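Local coordinates for protein beta-lactamase (Sphaerobacter thermophilus, PDB 4EWF) that probably hydrolyses beta-lactams to substituted beta-amino acids, as a member of the class A beta-lactamase family, at residues Ile56-Ala61 against Asp123-Asp128; Thr101-Val106 against Leu189-Lys194. All coordinates share one frame; numbering follows the deposited sequence.

Contact 1 (Ile56-Ala61 against Asp123-Asp128)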
loop_
_atom_site.group_PDB
_atom_site.type_symbol
_atom_site.label_atom_id
_atom_site.label_comp_id
_atom_site.label_asym_id
_atom_site.label_seq_id
_atom_site.Cartn_x
_atom_site.Cartn_y
_atom_site.Cartn_z
ATOM N N ILE A 56 -2.138 1.689 -4.896
ATOM C CA ILE A 56 -3.305 2.165 -4.161
ATOM C C ILE A 56 -3.993 3.312 -4.897
ATOM O O ILE A 56 -5.154 3.204 -5.262
ATOM C CB ILE A 56 -2.955 2.574 -2.712
ATOM C CG1 ILE A 56 -2.656 1.327 -1.863
ATOM C CG2 ILE A 56 -4.101 3.402 -2.085
ATOM C CD1 ILE A 56 -2.065 1.668 -0.476
ATOM N N PRO A 57 -3.276 4.423 -5.125
ATOM C CA PRO A 57 -3.947 5.490 -5.871
ATOM C C PRO A 57 -4.348 5.057 -7.283
ATOM O O PRO A 57 -5.302 5.607 -7.810
ATOM C CB PRO A 57 -2.897 6.613 -5.915
ATOM C CG PRO A 57 -1.600 5.953 -5.613
ATOM C CD PRO A 57 -1.925 4.812 -4.681
ATOM N N LEU A 58 -3.643 4.101 -7.885
ATOM C CA LEU A 58 -4.056 3.575 -9.194
ATOM C C LEU A 58 -5.447 2.932 -9.086
ATOM O O LEU A 58 -6.339 3.183 -9.905
ATOM C CB LEU A 58 -3.033 2.552 -9.718
ATOM C CG LEU A 58 -3.451 1.728 -10.951
ATOM C CD1 LEU A 58 -3.739 2.605 -12.169
ATOM C CD2 LEU A 58 -2.394 0.677 -11.277
HETATM N N MSE A 59 -5.629 2.091 -8.070
HETATM C CA MSE A 59 -6.932 1.481 -7.825
HETATM C C MSE A 59 -8.009 2.556 -7.647
HETATM O O MSE A 59 -9.115 2.439 -8.166
HETATM C CB MSE A 59 -6.883 0.598 -6.580
HETATM C CG MSE A 59 -8.236 -0.008 -6.190
HETATM SE SE MSE A 59 -8.066 -1.152 -4.617
HETATM C CE MSE A 59 -7.367 0.084 -3.339
ATOM N N ILE A 60 -7.681 3.609 -6.905
ATOM C CA ILE A 60 -8.648 4.670 -6.680
ATOM C C ILE A 60 -9.050 5.296 -8.018
ATOM O O ILE A 60 -10.228 5.578 -8.257
ATOM C CB ILE A 60 -8.116 5.734 -5.688
ATOM C CG1 ILE A 60 -7.903 5.090 -4.313
ATOM C CG2 ILE A 60 -9.099 6.898 -5.586
ATOM C CD1 ILE A 60 -7.103 5.965 -3.290
ATOM N N ALA A 61 -8.075 5.501 -8.899
ATOM C CA ALA A 61 -8.379 6.095 -10.204
ATOM C C ALA A 61 -9.345 5.200 -10.968
ATOM O O ALA A 61 -10.268 5.683 -11.627
ATOM C CB ALA A 61 -7.111 6.326 -11.012
ATOM N N ASP A 123 -2.663 1.663 -18.543
ATOM C CA ASP A 123 -3.048 1.957 -19.929
ATOM C C ASP A 123 -4.521 2.363 -20.042
ATOM O O ASP A 123 -4.892 3.175 -20.890
ATOM C CB ASP A 123 -2.816 0.748 -20.836
ATOM C CG ASP A 123 -1.350 0.562 -21.210
ATOM O OD1 ASP A 123 -0.553 1.519 -21.045
ATOM O OD2 ASP A 123 -1.002 -0.547 -21.679
ATOM N N LEU A 124 -5.373 1.773 -19.219
ATOM C CA LEU A 124 -6.804 2.026 -19.354
ATOM C C LEU A 124 -7.164 3.417 -18.836
ATOM O O LEU A 124 -7.921 4.144 -19.451
ATOM C CB LEU A 124 -7.589 0.988 -18.566
ATOM C CG LEU A 124 -7.669 -0.404 -19.174
ATOM C CD1 LEU A 124 -8.373 -1.307 -18.197
ATOM C CD2 LEU A 124 -8.402 -0.357 -20.513
ATOM N N VAL A 125 -6.600 3.772 -17.693
ATOM C CA VAL A 125 -6.985 4.992 -17.007
ATOM C C VAL A 125 -6.007 6.142 -17.306
ATOM O O VAL A 125 -6.389 7.316 -17.312
ATOM C CB VAL A 125 -7.131 4.712 -15.501
ATOM C CG1 VAL A 125 -5.820 4.998 -14.747
ATOM C CG2 VAL A 125 -8.278 5.482 -14.934
ATOM N N GLY A 126 -4.758 5.804 -17.608
ATOM C CA GLY A 126 -3.754 6.809 -17.930
ATOM C C GLY A 126 -3.067 7.396 -16.704
ATOM O O GLY A 126 -3.668 7.495 -15.627
ATOM N N LEU A 127 -1.801 7.786 -16.860
ATOM C CA LEU A 127 -1.025 8.303 -15.731
ATOM C C LEU A 127 -1.656 9.550 -15.125
ATOM O O LEU A 127 -1.646 9.744 -13.907
ATOM C CB LEU A 127 0.408 8.622 -16.162
ATOM C CG LEU A 127 1.300 7.454 -16.596
ATOM C CD1 LEU A 127 2.609 7.986 -17.178
ATOM C CD2 LEU A 127 1.566 6.541 -15.430
ATOM N N ASP A 128 -2.192 10.411 -15.984
ATOM C CA ASP A 128 -2.732 11.680 -15.512
ATOM C C ASP A 128 -3.863 11.476 -14.527
ATOM O O ASP A 128 -3.965 12.203 -13.528
ATOM C CB ASP A 128 -3.190 12.540 -16.691
ATOM C CG ASP A 128 -2.027 13.210 -17.397
ATOM O OD1 ASP A 128 -1.507 12.632 -18.377
ATOM O OD2 ASP A 128 -1.629 14.314 -16.966
#

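Contact 2 (Thr101-Val106 against Leu189-Lys194)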
loop_
_atom_site.group_PDB
_atom_site.type_symbol
_atom_site.label_atom_id
_atom_site.label_comp_id
_atom_site.label_asym_id
_atom_site.label_seq_id
_atom_site.Cartn_x
_atom_site.Cartn_y
_atom_site.Cartn_z
ATOM N N THR A 101 -11.391 -9.705 -16.649
ATOM C CA THR A 101 -12.285 -8.573 -16.467
ATOM C C THR A 101 -11.509 -7.474 -15.768
ATOM O O THR A 101 -10.429 -7.716 -15.217
ATOM C CB THR A 101 -13.524 -8.908 -15.610
ATOM O OG1 THR A 101 -13.097 -9.397 -14.330
ATOM C CG2 THR A 101 -14.428 -9.934 -16.299
ATOM N N LEU A 102 -12.052 -6.263 -15.804
ATOM C CA LEU A 102 -11.451 -5.153 -15.080
ATOM C C LEU A 102 -11.314 -5.514 -13.599
ATOM O O LEU A 102 -10.302 -5.216 -12.973
ATOM C CB LEU A 102 -12.315 -3.894 -15.248
ATOM C CG LEU A 102 -11.811 -2.640 -14.522
ATOM C CD1 LEU A 102 -10.415 -2.281 -14.980
ATOM C CD2 LEU A 102 -12.760 -1.455 -14.737
ATOM N N GLU A 103 -12.321 -6.167 -13.027
ATOM C CA GLU A 103 -12.219 -6.546 -11.616
ATOM C C GLU A 103 -11.085 -7.554 -11.363
ATOM O O GLU A 103 -10.346 -7.424 -10.381
ATOM C CB GLU A 103 -13.561 -7.049 -11.050
ATOM C CG GLU A 103 -13.475 -7.385 -9.562
ATOM C CD GLU A 103 -14.832 -7.406 -8.857
ATOM O OE1 GLU A 103 -14.871 -7.154 -7.631
ATOM O OE2 GLU A 103 -15.849 -7.682 -9.518
ATOM N N ASP A 104 -10.926 -8.540 -12.248
ATOM C CA ASP A 104 -9.794 -9.457 -12.147
ATOM C C ASP A 104 -8.480 -8.665 -12.063
ATOM O O ASP A 104 -7.604 -8.968 -11.248
ATOM C CB ASP A 104 -9.685 -10.371 -13.379
ATOM C CG ASP A 104 -10.834 -11.381 -13.497
ATOM O OD1 ASP A 104 -11.530 -11.669 -12.494
ATOM O OD2 ASP A 104 -11.018 -11.897 -14.625
ATOM N N LEU A 105 -8.330 -7.668 -12.934
ATOM C CA LEU A 105 -7.084 -6.895 -12.971
ATOM C C LEU A 105 -6.810 -6.154 -11.665
ATOM O O LEU A 105 -5.664 -6.110 -11.196
ATOM C CB LEU A 105 -7.070 -5.923 -14.150
ATOM C CG LEU A 105 -7.144 -6.514 -15.563
ATOM C CD1 LEU A 105 -6.909 -5.397 -16.577
ATOM C CD2 LEU A 105 -6.130 -7.617 -15.753
ATOM N N VAL A 106 -7.847 -5.551 -11.094
ATOM C CA VAL A 106 -7.702 -4.855 -9.816
ATOM C C VAL A 106 -7.290 -5.861 -8.750
ATOM O O VAL A 106 -6.365 -5.617 -7.975
ATOM C CB VAL A 106 -9.025 -4.148 -9.403
ATOM C CG1 VAL A 106 -8.909 -3.538 -8.002
ATOM C CG2 VAL A 106 -9.359 -3.071 -10.419
ATOM N N LEU A 189 -11.509 -1.220 0.152
ATOM C CA LEU A 189 -11.035 -1.712 1.446
ATOM C C LEU A 189 -11.107 -3.237 1.483
ATOM O O LEU A 189 -10.221 -3.902 2.030
ATOM C CB LEU A 189 -11.861 -1.108 2.584
ATOM C CG LEU A 189 -11.592 0.379 2.851
ATOM C CD1 LEU A 189 -12.666 0.965 3.767
ATOM C CD2 LEU A 189 -10.205 0.581 3.436
ATOM N N ALA A 190 -12.175 -3.790 0.916
ATOM C CA ALA A 190 -12.262 -5.233 0.757
ATOM C C ALA A 190 -11.144 -5.802 -0.144
ATOM O O ALA A 190 -10.675 -6.920 0.077
ATOM C CB ALA A 190 -13.661 -5.644 0.246
HETATM N N MSE A 191 -10.720 -5.055 -1.164
HETATM C CA MSE A 191 -9.586 -5.504 -1.987
HETATM C C MSE A 191 -8.307 -5.565 -1.146
HETATM O O MSE A 191 -7.564 -6.547 -1.201
HETATM C CB MSE A 191 -9.339 -4.574 -3.179
HETATM C CG MSE A 191 -10.282 -4.762 -4.335
HETATM SE SE MSE A 191 -10.059 -6.531 -5.186
HETATM C CE MSE A 191 -11.529 -6.390 -6.476
ATOM N N LEU A 192 -8.034 -4.496 -0.396
ATOM C CA LEU A 192 -6.847 -4.462 0.463
ATOM C C LEU A 192 -6.840 -5.620 1.461
ATOM O O LEU A 192 -5.780 -6.135 1.808
ATOM C CB LEU A 192 -6.722 -3.115 1.190
ATOM C CG LEU A 192 -6.406 -1.959 0.240
ATOM C CD1 LEU A 192 -6.574 -0.625 0.941
ATOM C CD2 LEU A 192 -4.979 -2.107 -0.331
ATOM N N GLU A 193 -8.019 -6.051 1.888
ATOM C CA GLU A 193 -8.115 -7.182 2.809
ATOM C C GLU A 193 -7.645 -8.483 2.144
ATOM O O GLU A 193 -7.341 -9.465 2.819
ATOM C CB GLU A 193 -9.541 -7.331 3.355
ATOM C CG GLU A 193 -9.952 -6.181 4.283
ATOM C CD GLU A 193 -11.415 -6.238 4.735
ATOM O OE1 GLU A 193 -11.972 -7.350 4.856
ATOM O OE2 GLU A 193 -12.000 -5.156 4.982
ATOM N N LYS A 194 -7.574 -8.485 0.819
ATOM C CA LYS A 194 -7.163 -9.693 0.103
ATOM C C LYS A 194 -5.638 -9.796 -0.087
ATOM O O LYS A 194 -5.140 -10.737 -0.706
ATOM C CB LYS A 194 -7.942 -9.808 -1.214
ATOM C CG LYS A 194 -9.429 -10.078 -0.935
ATOM C CD LYS A 194 -10.187 -10.491 -2.161
ATOM C CE LYS A 194 -11.614 -10.875 -1.795
ATOM N NZ LYS A 194 -12.289 -9.772 -1.055
#

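Contact 1 (Ile56-Ala61 against Asp123-Asp128)
Val125 points its side chain at the helix that carries Leu58 and Ala61, and its two methyls divide the work of meeting them. Val125 CG1 is the shared one, lying 4.1 Å from Leu58 CD1 and 4.2 Å from Ala61 CB. Val125 CG2 takes the Ala61 side, at 4.2 Å from Ala61 CB and 3.9 Å from Ala61 O. The near-equal spacing of the two methyls from Ala61 CB shows that the fork of the valine straddles the alanine methyl rather than pressing on it with one prong. At an off-staggered chi1 of 93°, both prongs of Val125 face the 56-61 helix. Ala61 and Val125 also bring the closest pair of CA atoms, 7.0 Å apart, and the attachment, purely van der Waals, buries 111 Å² in all.

Leu58 reaches the contact by its extension. Its CB does not aim at 123-128, but chi1 (169°) swings CG anti to the backbone N, and chi2 then sets CD1 against the valine, the two side chains passing each other at a slant.

The contact joins helix 55-67 to the junction of helices 115-125 and 127-136 in the helical part of the class A beta-lactamase fold. An SxxK-like pattern, probably the family's motif, runs into the start of helix 55-67, and Leu58 is close by but makes no contact with it. At the junction, Gly126 leaves the first helix with positive phi (85°) and occupies the N-cap position of helix 127-136, so the chain turns immediately after the valine that does the packing. Leu58 also packs on Thr118, Leu121 and Ile122 of helix 115-125, while Val130 of the following helix touches both Leu58 and Val125.

Contact 2 (Thr101-Val106 against Leu189-Lys194)
The carboxylate of Glu103 meets the terminal methyl of Met191, a selenomethionine, from the side of OE1 and CG; nothing from 189-194 stacks over either of its faces. Met191 CE is 3.6 Å from Glu103 OE1 and 3.8 Å from Glu103 CG, but 5.4 Å from Glu103 OE2, so one oxygen and the aliphatic stem do the touching. The second flat group, the carboxylate of Asp104, takes no part across the contact and serves its own helix: Thr101 N approaches Asp104 OD2 from above the carboxylate plane, about 50° out of it, at 3.0 Å. The return bond runs from Asp104 N to Thr101 OG1 at 3.1 Å and is fairly straight (165°). Together these two bonds form a capping box, with Thr101 as N-cap of helix 102-111.

Across the contact, Met191 is the reaching side chain. It bends at chi2 (-66°), then runs extended through selenium, which sends CE out to the glutamate. Met191 CG instead packs against Val106 CG1 at 4.1 Å, with the two side chains roughly perpendicular. Glu103 completes the approach with an extended chain beyond CG. Its acidic end faces a methyl here, a packing contact and not a polar bond.

Within 189-194, Lys194 N bonds Met191 O at 2.8 Å, and Lys194 NZ makes a weak bond back to Ala190 O. Tyr63 and Met59 of helix 55-67 pack on both Val106 and Met191, and Tyr107 adds to the cover of Met191. Met191 of helix 182-192 thus packs on helix 102-111 next to helix 55-67, within the all-helical domain of the class A beta-lactamase fold.

Overall arrangement
The centres of the two contacts lie 14 Å apart, yet their segments touch directly. Along the chain they alternate: 56-61, 101-106, 123-128, 189-194, so the two connections interlock. Helix 55-67 is the common neighbour: it supplies half of contact 1, and from the same turns Met59, a selenomethionine, reaches into contact 2, Met59 SE packing 3.9 Å from Met191 CB and Met59 CG 4.0 Å from Val106 CG1. A second link, Leu124 CD1 to Leu102 CD1 at 3.9 Å, ties together the consecutive helices 102-111 and 115-125. Helix 55-67, which the probable SxxK pattern runs into, is thus packed against helices 115-125, 127-136, 102-111 and 182-192 of the helical domain.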